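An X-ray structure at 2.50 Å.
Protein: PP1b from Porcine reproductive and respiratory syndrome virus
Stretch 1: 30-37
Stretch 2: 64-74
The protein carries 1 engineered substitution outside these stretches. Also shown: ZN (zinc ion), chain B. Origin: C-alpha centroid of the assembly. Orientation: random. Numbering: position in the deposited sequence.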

# COMPACT_ATOMS: atom_id res chain seq x y z
N HIS A 30 33.78 6.52 -11.11
CA HIS A 30 34.11 7.95 -11.18
C HIS A 30 32.89 8.88 -11.05
O HIS A 30 33.00 10.08 -11.30
CB HIS A 30 34.86 8.23 -12.49
CG HIS A 30 36.30 7.82 -12.47
ND1 HIS A 30 36.70 6.52 -12.24
CD2 HIS A 30 37.43 8.53 -12.67
CE1 HIS A 30 38.02 6.46 -12.29
NE2 HIS A 30 38.49 7.66 -12.55
N PHE A 31 31.73 8.34 -10.66
CA PHE A 31 30.52 9.14 -10.51
C PHE A 31 29.84 8.92 -9.14
O PHE A 31 28.61 8.98 -9.02
CB PHE A 31 29.53 8.85 -11.65
CG PHE A 31 30.08 9.15 -13.01
CD1 PHE A 31 29.98 10.43 -13.55
CD2 PHE A 31 30.70 8.16 -13.76
CE1 PHE A 31 30.48 10.71 -14.81
CE2 PHE A 31 31.21 8.44 -15.02
CZ PHE A 31 31.10 9.71 -15.55
N HIS A 32 30.66 8.70 -8.12
CA HIS A 32 30.17 8.46 -6.76
C HIS A 32 30.90 9.39 -5.80
O HIS A 32 31.93 9.04 -5.22
CB HIS A 32 30.38 7.00 -6.38
CG HIS A 32 29.75 6.62 -5.08
ND1 HIS A 32 28.47 6.11 -4.99
CD2 HIS A 32 30.23 6.64 -3.81
CE1 HIS A 32 28.19 5.85 -3.73
NE2 HIS A 32 29.24 6.15 -3.00
N GLN A 33 30.36 10.59 -5.63
CA GLN A 33 31.02 11.63 -4.84
C GLN A 33 30.78 11.47 -3.34
O GLN A 33 31.40 12.16 -2.53
CB GLN A 33 30.56 13.01 -5.31
CG GLN A 33 30.84 13.26 -6.79
CD GLN A 33 30.55 14.69 -7.22
OE1 GLN A 33 29.59 15.30 -6.76
NE2 GLN A 33 31.37 15.21 -8.12
N HIS A 34 29.87 10.57 -2.97
CA HIS A 34 29.52 10.31 -1.57
C HIS A 34 30.70 9.87 -0.71
O HIS A 34 30.84 10.31 0.43
CB HIS A 34 28.42 9.24 -1.53
CG HIS A 34 28.03 8.82 -0.15
ND1 HIS A 34 28.28 7.56 0.33
CD2 HIS A 34 27.40 9.48 0.84
CE1 HIS A 34 27.83 7.46 1.57
NE2 HIS A 34 27.29 8.62 1.90
N CYS A 35 31.55 9.01 -1.25
CA CYS A 35 32.66 8.45 -0.49
C CYS A 35 33.71 7.86 -1.43
O CYS A 35 33.45 7.72 -2.63
CB CYS A 35 32.15 7.38 0.49
SG CYS A 35 31.47 5.91 -0.30
N PRO A 36 34.91 7.53 -0.91
CA PRO A 36 35.97 7.03 -1.77
C PRO A 36 35.64 5.73 -2.51
O PRO A 36 34.95 4.86 -1.98
CB PRO A 36 37.13 6.78 -0.79
CG PRO A 36 36.88 7.71 0.33
CD PRO A 36 35.39 7.76 0.47
N VAL A 37 36.15 5.63 -3.73
CA VAL A 37 36.11 4.39 -4.50
C VAL A 37 37.54 4.02 -4.88
O VAL A 37 38.14 4.64 -5.76
CB VAL A 37 35.26 4.55 -5.78
CG1 VAL A 37 35.15 3.22 -6.51
CG2 VAL A 37 33.88 5.09 -5.42
ZN ZN B . 29.29 6.05 -0.85
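Stretch 2 (64-74) LDEVLEQVPYK

Stretch 2 enters in a helix that includes residues 64-67 and began earlier in the chain, and leaves as an extended loop, and it runs along stretch 1 in the same sense: H32 lies nearest D65 by CA distance (7.0 Å), H34 nearest L68 (6.5 Å) and C35 nearest Y73 (6.3 Å). Stretch 1 has no regular helix or strand. Three of its side chains bind the zinc ion: H32 NE2 at 2.1 Å, H34 ND1 at 2.2 Å and C35 SG at 2.3 Å, with one further atom from elsewhere in the structure.

H34 is the residue most covered by the partner. With ND1 committed to the metal, NE2 is left to donate, and it hydrogen-bonds to V71 O at 2.6 Å, an acceptor near the plane of the ring. The turn that presents this carbonyl is braced within stretch 2, where V71 N donates to L68 O at 3.0 Å. L68 CD1 lies over one face of the imidazole and Y73 CB over the opposite face, so the ring is sandwiched while its edge is read by backbone. L68 also reaches the neighbouring ligand, its CD1 lying 3.7 Å from H32 CE1.

Y73, chi1 t, directs its CA-to-CB bond toward stretch 1 and lays its ring against C35 and P36. C35 CB sits over the ring face, 3.6 Å from Y73 CG, and P36 CD approaches Y73 CE2 at the same 3.6 Å. A metal ligand thus also serves as packing surface.

At the helical end the contact becomes wetter. One water donates to both F31 O (2.7 Å) and D65 OD2 (2.9 Å); another donates to D65 OD1 (3.1 Å) and accepts from H34 N (3.2 Å). The rule to extract is economical: a metal-fixed histidine, an in-plane carbonyl and apolar cover on both faces.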

# COMPACT_ATOMS: atom_id res chain seq x y z
N LEU A 64 19.94 7.78 -6.54
CA LEU A 64 20.68 7.28 -5.37
C LEU A 64 21.69 8.30 -4.88
O LEU A 64 21.87 8.48 -3.68
CB LEU A 64 21.41 5.98 -5.70
CG LEU A 64 22.23 5.35 -4.58
CD1 LEU A 64 21.34 4.94 -3.42
CD2 LEU A 64 23.02 4.16 -5.10
N ASP A 65 22.35 8.97 -5.82
CA ASP A 65 23.40 9.91 -5.49
C ASP A 65 22.83 11.14 -4.80
O ASP A 65 23.45 11.70 -3.90
CB ASP A 65 24.18 10.28 -6.75
CG ASP A 65 24.77 9.06 -7.44
OD1 ASP A 65 25.46 8.28 -6.75
OD2 ASP A 65 24.53 8.88 -8.65
N GLU A 66 21.64 11.55 -5.22
CA GLU A 66 20.95 12.67 -4.59
C GLU A 66 20.53 12.29 -3.18
O GLU A 66 20.73 13.06 -2.23
CB GLU A 66 19.74 13.10 -5.41
CG GLU A 66 20.09 13.66 -6.79
CD GLU A 66 20.98 14.89 -6.73
OE1 GLU A 66 20.70 15.81 -5.93
OE2 GLU A 66 21.96 14.93 -7.49
N VAL A 67 19.97 11.09 -3.03
CA VAL A 67 19.61 10.57 -1.71
C VAL A 67 20.83 10.58 -0.78
O VAL A 67 20.74 11.03 0.36
CB VAL A 67 19.02 9.15 -1.81
CG1 VAL A 67 18.91 8.50 -0.44
CG2 VAL A 67 17.65 9.20 -2.47
N LEU A 68 21.97 10.11 -1.29
CA LEU A 68 23.17 9.97 -0.47
C LEU A 68 23.78 11.29 -0.01
O LEU A 68 24.64 11.28 0.86
CB LEU A 68 24.23 9.13 -1.21
CG LEU A 68 23.95 7.63 -1.34
CD1 LEU A 68 25.00 6.98 -2.23
CD2 LEU A 68 23.91 6.94 0.02
N GLU A 69 23.35 12.42 -0.57
CA GLU A 69 23.82 13.74 -0.10
C GLU A 69 23.46 14.02 1.37
O GLU A 69 24.11 14.84 2.01
CB GLU A 69 23.28 14.86 -1.00
CG GLU A 69 23.97 14.90 -2.36
CD GLU A 69 23.25 15.76 -3.38
OE1 GLU A 69 22.20 16.35 -3.06
OE2 GLU A 69 23.74 15.84 -4.53
N GLN A 70 22.45 13.35 1.89
CA GLN A 70 22.07 13.47 3.31
C GLN A 70 22.61 12.34 4.17
O GLN A 70 22.29 12.27 5.35
CB GLN A 70 20.55 13.51 3.47
CG GLN A 70 19.82 14.36 2.45
CD GLN A 70 20.47 15.72 2.23
OE1 GLN A 70 20.94 16.35 3.16
NE2 GLN A 70 20.49 16.16 0.97
N VAL A 71 23.42 11.45 3.58
CA VAL A 71 23.94 10.28 4.30
C VAL A 71 25.44 10.47 4.53
O VAL A 71 26.23 10.27 3.62
CB VAL A 71 23.66 8.99 3.51
CG1 VAL A 71 24.06 7.77 4.33
CG2 VAL A 71 22.18 8.90 3.14
N PRO A 72 25.84 10.87 5.76
CA PRO A 72 27.26 11.11 6.07
C PRO A 72 28.13 9.86 6.00
O PRO A 72 27.78 8.83 6.56
CB PRO A 72 27.23 11.60 7.53
CG PRO A 72 25.83 12.02 7.80
CD PRO A 72 24.96 11.21 6.89
N TYR A 73 29.26 9.97 5.31
CA TYR A 73 30.26 8.91 5.32
C TYR A 73 31.20 9.13 6.50
O TYR A 73 31.86 10.16 6.59
CB TYR A 73 31.05 8.88 4.01
CG TYR A 73 32.21 7.91 4.07
CD1 TYR A 73 32.00 6.56 4.28
CD2 TYR A 73 33.52 8.36 3.94
CE1 TYR A 73 33.05 5.67 4.35
CE2 TYR A 73 34.59 7.47 4.00
CZ TYR A 73 34.35 6.13 4.21
OH TYR A 73 35.39 5.24 4.28
N LYS A 74 31.24 8.15 7.40
CA LYS A 74 32.13 8.15 8.55
C LYS A 74 33.17 7.06 8.31
O LYS A 74 32.84 5.87 8.34
CB LYS A 74 31.35 7.84 9.82
CG LYS A 74 30.26 8.86 10.16
CD LYS A 74 29.05 8.21 10.81
CE LYS A 74 27.91 9.21 11.01
NZ LYS A 74 26.63 8.56 11.41
O HOH W 1 26.56 7.73 -10.29
O HOH W 2 27.45 9.71 -4.80